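Local coordinates for protein phosphoserine phosphatase (Thermococcus onnurineus, PDB 4AP9) that probably hydrolyses L-phosphoserine to L-serine and phosphate with the help of magnesium, the last step of serine biosynthesis, as a member of the haloacid dehalogenase superfamily, at residues A[39-44]-A[56-61]; A[69-74]-A[124-129]. All coordinates share one frame; numbering follows the deposited sequence.

Contact 1 of 2, residues A[39-44]-A[56-61]; sequences EELLEK and LLKRVG
K58 and R59 meet L41 and L42 where helices 36-47 and 52-62 pack as an antiparallel helical hairpin in this haloacid dehalogenase-type phosphatase; the axes of the two short segments approach to 9.2 Å, with their directions at 170°. L56 opens the second segment and works within its own helix: its CD1 and CA of L42 sit on opposite faces of the R59 guanidinium, each near the rim. K58 follows with its aliphatic base, CB lying 3.7 Å from CD1 of L41; the two side chains cross at about a right angle. Beyond CD the lysine leads away, and its NZ makes a salt bridge to D54. R59 contributes about as much as L41. Its CG rests 3.7 Å from CB of L41, and a bend at chi3 (-79°) turns the chain from L41 to run past the backbone of L42. The guanidinium also makes cation-pi contacts with W26 and W52, and W52 belongs to the pocket that binds the pyridinium sulfonate. A leucine in place of R59 would probably leave both tryptophans without their cationic partner and CD1 of L42 without the guanidinium it packs against. L42, with CG anti to its amide nitrogen (chi1 176°), brings CD1 to 3.5 Å from NH1 of R59.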
# COMPACT_ATOMS: atom_id res chain seq x y z
N GLU A 39 -6.61 -20.85 36.94
CA GLU A 39 -7.59 -19.78 36.90
C GLU A 39 -6.93 -18.44 37.21
O GLU A 39 -7.31 -17.39 36.67
CB GLU A 39 -8.75 -20.08 37.87
CG GLU A 39 -9.98 -19.27 37.60
CD GLU A 39 -11.26 -19.94 38.06
OE1 GLU A 39 -11.21 -20.92 38.83
OE2 GLU A 39 -12.32 -19.48 37.64
N GLU A 40 -5.93 -18.47 38.09
CA GLU A 40 -5.19 -17.27 38.42
C GLU A 40 -4.46 -16.74 37.19
O GLU A 40 -4.47 -15.55 36.91
CB GLU A 40 -4.19 -17.54 39.53
CG GLU A 40 -3.42 -16.31 39.95
CD GLU A 40 -2.55 -16.56 41.17
OE1 GLU A 40 -1.45 -17.13 41.02
OE2 GLU A 40 -2.98 -16.19 42.28
N LEU A 41 -3.84 -17.65 36.45
CA LEU A 41 -3.19 -17.29 35.19
C LEU A 41 -4.18 -16.71 34.19
O LEU A 41 -3.86 -15.76 33.47
CB LEU A 41 -2.51 -18.52 34.58
CG LEU A 41 -1.20 -18.91 35.27
CD1 LEU A 41 -0.75 -20.27 34.78
CD2 LEU A 41 -0.15 -17.84 35.02
N LEU A 42 -5.38 -17.27 34.14
CA LEU A 42 -6.43 -16.73 33.29
C LEU A 42 -6.73 -15.29 33.71
O LEU A 42 -6.77 -14.40 32.87
CB LEU A 42 -7.71 -17.58 33.35
CG LEU A 42 -8.94 -17.09 32.59
CD1 LEU A 42 -8.67 -17.01 31.08
CD2 LEU A 42 -10.16 -17.97 32.86
N GLU A 43 -6.94 -15.07 35.01
CA GLU A 43 -7.28 -13.74 35.50
C GLU A 43 -6.18 -12.75 35.18
O GLU A 43 -6.44 -11.61 34.78
CB GLU A 43 -7.56 -13.77 37.00
CG GLU A 43 -8.79 -14.61 37.39
CD GLU A 43 -10.10 -13.94 37.03
OE1 GLU A 43 -10.08 -12.74 36.66
OE2 GLU A 43 -11.16 -14.60 37.11
N LYS A 44 -4.93 -13.18 35.35
CA LYS A 44 -3.79 -12.32 35.05
C LYS A 44 -3.76 -11.98 33.55
O LYS A 44 -3.47 -10.85 33.17
CB LYS A 44 -2.49 -12.99 35.47
CG LYS A 44 -2.22 -13.00 36.98
CD LYS A 44 -0.98 -13.83 37.28
CE LYS A 44 -0.60 -13.76 38.76
NZ LYS A 44 0.62 -14.54 39.02
N LEU A 56 -1.29 -17.91 28.42
CA LEU A 56 -1.91 -19.04 27.73
C LEU A 56 -1.01 -20.27 27.75
O LEU A 56 -1.45 -21.37 28.08
CB LEU A 56 -2.24 -18.68 26.28
CG LEU A 56 -2.85 -19.77 25.41
CD1 LEU A 56 -4.06 -20.39 26.12
CD2 LEU A 56 -3.24 -19.22 24.03
N LEU A 57 0.26 -20.09 27.42
CA LEU A 57 1.15 -21.24 27.34
C LEU A 57 1.44 -21.81 28.73
O LEU A 57 1.68 -23.01 28.87
CB LEU A 57 2.45 -20.91 26.61
CG LEU A 57 2.24 -20.54 25.14
CD1 LEU A 57 3.59 -20.39 24.46
CD2 LEU A 57 1.38 -21.60 24.43
N LYS A 58 1.41 -20.96 29.75
CA LYS A 58 1.56 -21.46 31.12
C LYS A 58 0.36 -22.31 31.54
O LYS A 58 0.51 -23.32 32.24
CB LYS A 58 1.76 -20.31 32.12
CG LYS A 58 3.16 -19.69 32.11
CD LYS A 58 3.30 -18.62 33.20
CE LYS A 58 4.78 -18.35 33.54
NZ LYS A 58 5.64 -18.07 32.35
N ARG A 59 -0.84 -21.91 31.13
CA ARG A 59 -2.04 -22.70 31.38
C ARG A 59 -1.95 -24.03 30.63
O ARG A 59 -2.25 -25.09 31.17
CB ARG A 59 -3.29 -21.92 30.96
CG ARG A 59 -3.70 -20.84 31.98
CD ARG A 59 -4.90 -20.02 31.53
NE ARG A 59 -4.51 -18.99 30.56
CZ ARG A 59 -5.26 -18.56 29.57
NH1 ARG A 59 -6.47 -19.06 29.37
NH2 ARG A 59 -4.81 -17.64 28.75
N VAL A 60 -1.51 -23.97 29.38
CA VAL A 60 -1.38 -25.17 28.56
C VAL A 60 -0.44 -26.17 29.23
O VAL A 60 -0.71 -27.37 29.27
CB VAL A 60 -0.88 -24.83 27.17
CG1 VAL A 60 -0.33 -26.09 26.46
CG2 VAL A 60 -2.01 -24.21 26.38
N GLY A 61 0.66 -25.65 29.77
CA GLY A 61 1.65 -26.44 30.46
C GLY A 61 1.08 -27.16 31.67
O GLY A 61 1.43 -28.30 31.95

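Contact 2 of 2, residues A[69-74]-A[124-129]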
# COMPACT_ATOMS: atom_id res chain seq x y z
N GLY A 69 -10.16 -38.06 27.13
CA GLY A 69 -11.54 -38.22 27.57
C GLY A 69 -11.98 -37.14 28.54
O GLY A 69 -13.11 -36.63 28.45
N THR A 70 -11.10 -36.78 29.47
CA THR A 70 -11.37 -35.72 30.44
C THR A 70 -11.55 -34.41 29.71
O THR A 70 -12.44 -33.61 30.03
CB THR A 70 -10.21 -35.57 31.44
OG1 THR A 70 -9.97 -36.81 32.11
CG2 THR A 70 -10.50 -34.48 32.47
N PHE A 71 -10.69 -34.20 28.72
CA PHE A 71 -10.68 -33.00 27.90
C PHE A 71 -12.00 -32.89 27.14
O PHE A 71 -12.68 -31.87 27.20
CB PHE A 71 -9.52 -33.11 26.90
CG PHE A 71 -9.14 -31.81 26.24
CD1 PHE A 71 -9.71 -31.44 25.04
CD2 PHE A 71 -8.16 -31.00 26.78
CE1 PHE A 71 -9.35 -30.26 24.42
CE2 PHE A 71 -7.78 -29.82 26.16
CZ PHE A 71 -8.40 -29.45 24.97
N LEU A 72 -12.37 -33.97 26.45
CA LEU A 72 -13.59 -34.00 25.64
C LEU A 72 -14.89 -34.00 26.45
O LEU A 72 -15.92 -33.55 25.97
CB LEU A 72 -13.55 -35.17 24.66
CG LEU A 72 -12.47 -35.01 23.59
CD1 LEU A 72 -12.38 -36.25 22.72
CD2 LEU A 72 -12.74 -33.77 22.74
N ARG A 73 -14.84 -34.50 27.68
CA ARG A 73 -16.00 -34.45 28.58
C ARG A 73 -16.59 -33.04 28.69
O ARG A 73 -17.78 -32.88 28.90
CB ARG A 73 -15.58 -34.91 29.97
CG ARG A 73 -16.60 -35.75 30.69
CD ARG A 73 -15.90 -37.02 31.24
NE ARG A 73 -16.44 -37.46 32.53
CZ ARG A 73 -15.70 -37.78 33.59
NH1 ARG A 73 -14.38 -37.76 33.53
NH2 ARG A 73 -16.30 -38.14 34.72
N THR A 74 -15.74 -32.02 28.58
CA THR A 74 -16.19 -30.64 28.74
C THR A 74 -17.17 -30.18 27.67
O THR A 74 -17.97 -29.27 27.91
CB THR A 74 -15.01 -29.65 28.78
OG1 THR A 74 -14.36 -29.63 27.50
CG2 THR A 74 -14.00 -30.05 29.85
N ALA A 124 -6.12 -28.88 19.71
CA ALA A 124 -5.32 -29.55 20.74
C ALA A 124 -4.40 -30.62 20.15
O ALA A 124 -4.68 -31.20 19.10
CB ALA A 124 -6.25 -30.18 21.77
N ILE A 125 -3.29 -30.87 20.85
CA ILE A 125 -2.35 -31.89 20.43
C ILE A 125 -2.44 -33.05 21.41
O ILE A 125 -2.22 -32.89 22.61
CB ILE A 125 -0.92 -31.33 20.41
CG1 ILE A 125 -0.83 -30.15 19.43
CG2 ILE A 125 0.10 -32.42 20.01
CD1 ILE A 125 0.41 -29.32 19.60
N PHE A 126 -2.80 -34.22 20.90
CA PHE A 126 -2.86 -35.42 21.73
C PHE A 126 -1.84 -36.43 21.24
O PHE A 126 -1.70 -36.64 20.04
CB PHE A 126 -4.27 -36.01 21.75
CG PHE A 126 -5.25 -35.19 22.55
CD1 PHE A 126 -5.23 -35.25 23.93
CD2 PHE A 126 -6.15 -34.36 21.93
CE1 PHE A 126 -6.12 -34.50 24.68
CE2 PHE A 126 -7.04 -33.60 22.67
CZ PHE A 126 -7.02 -33.68 24.06
N GLU A 127 -1.12 -37.03 22.17
CA GLU A 127 -0.20 -38.11 21.86
C GLU A 127 -0.53 -39.27 22.78
O GLU A 127 -0.50 -39.12 24.00
CB GLU A 127 1.25 -37.66 22.06
CG GLU A 127 1.70 -36.60 21.05
CD GLU A 127 3.04 -35.95 21.40
OE1 GLU A 127 3.74 -36.45 22.31
OE2 GLU A 127 3.38 -34.93 20.75
N ASP A 128 -0.88 -40.41 22.20
CA ASP A 128 -1.29 -41.57 22.98
C ASP A 128 -2.39 -41.21 23.97
O ASP A 128 -2.36 -41.63 25.13
CB ASP A 128 -0.10 -42.17 23.71
CG ASP A 128 0.95 -42.71 22.76
OD1 ASP A 128 0.57 -43.16 21.65
OD2 ASP A 128 2.15 -42.68 23.13
N GLY A 129 -3.34 -40.40 23.49
CA GLY A 129 -4.54 -40.08 24.25
C GLY A 129 -4.34 -39.06 25.35
O GLY A 129 -5.27 -38.80 26.11
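F126 points the edge of its ring at the face of F71, a T-shaped pair with centroids 5.2 Å apart and planes at 85°. The leading atom is CZ of F126, 3.6 Å from CG of F71; it sits above the F71 plane but displaced toward the rim, on the side where the ring joins its CB. CD1 of F71 is equally close to this CZ, whereas CE2 of F126 only grazes the ring. With CG of F71 swung anti to the backbone nitrogen (chi1 -164°), the ring reaches from the helix toward the strand, and its far end arrives at A124, whose CB lies 3.9 Å from CZ of F71. A124 and F126, two residues apart, thus project from the same side of strand 118-127, which pairs antiparallel with 130-135 at one border, within this chain, of the haloacid dehalogenase sheet; helix 68-73 packs on that side through F71. The F71 ring also meets F25, F105 and F131, the F105 pair again edge-to-face, making it part of an aromatic cluster. Behind the ring, the backbone of F71 is tied to the end of its own segment: OG1 of T74 donates to O of F71 at 2.8 Å, with a C=O...OG1 angle of 175°.

How the contacts relate
Contact 1 and contact 2 follow one another along the chain, helix 52-62 of the first leading to helix 68-73 of the second, yet their nearest atoms stay about 8 Å apart. Both are largely buried, although each has a more accessible member, K58 in contact 1 and F126 in contact 2. Contact 1 joins two helices through leucines, the aliphatic stems of K58 and R59 and the flat guanidinium; contact 2 joins a helix to a strand through aromatic and methyl groups. Helix 25-33 borders both, as does F131, which V60 of contact 1 touches. Contact 1 lies nearer a bound pyridinium sulfonate, about 8 Å from the R59 side chain against about 14 Å from that of F71.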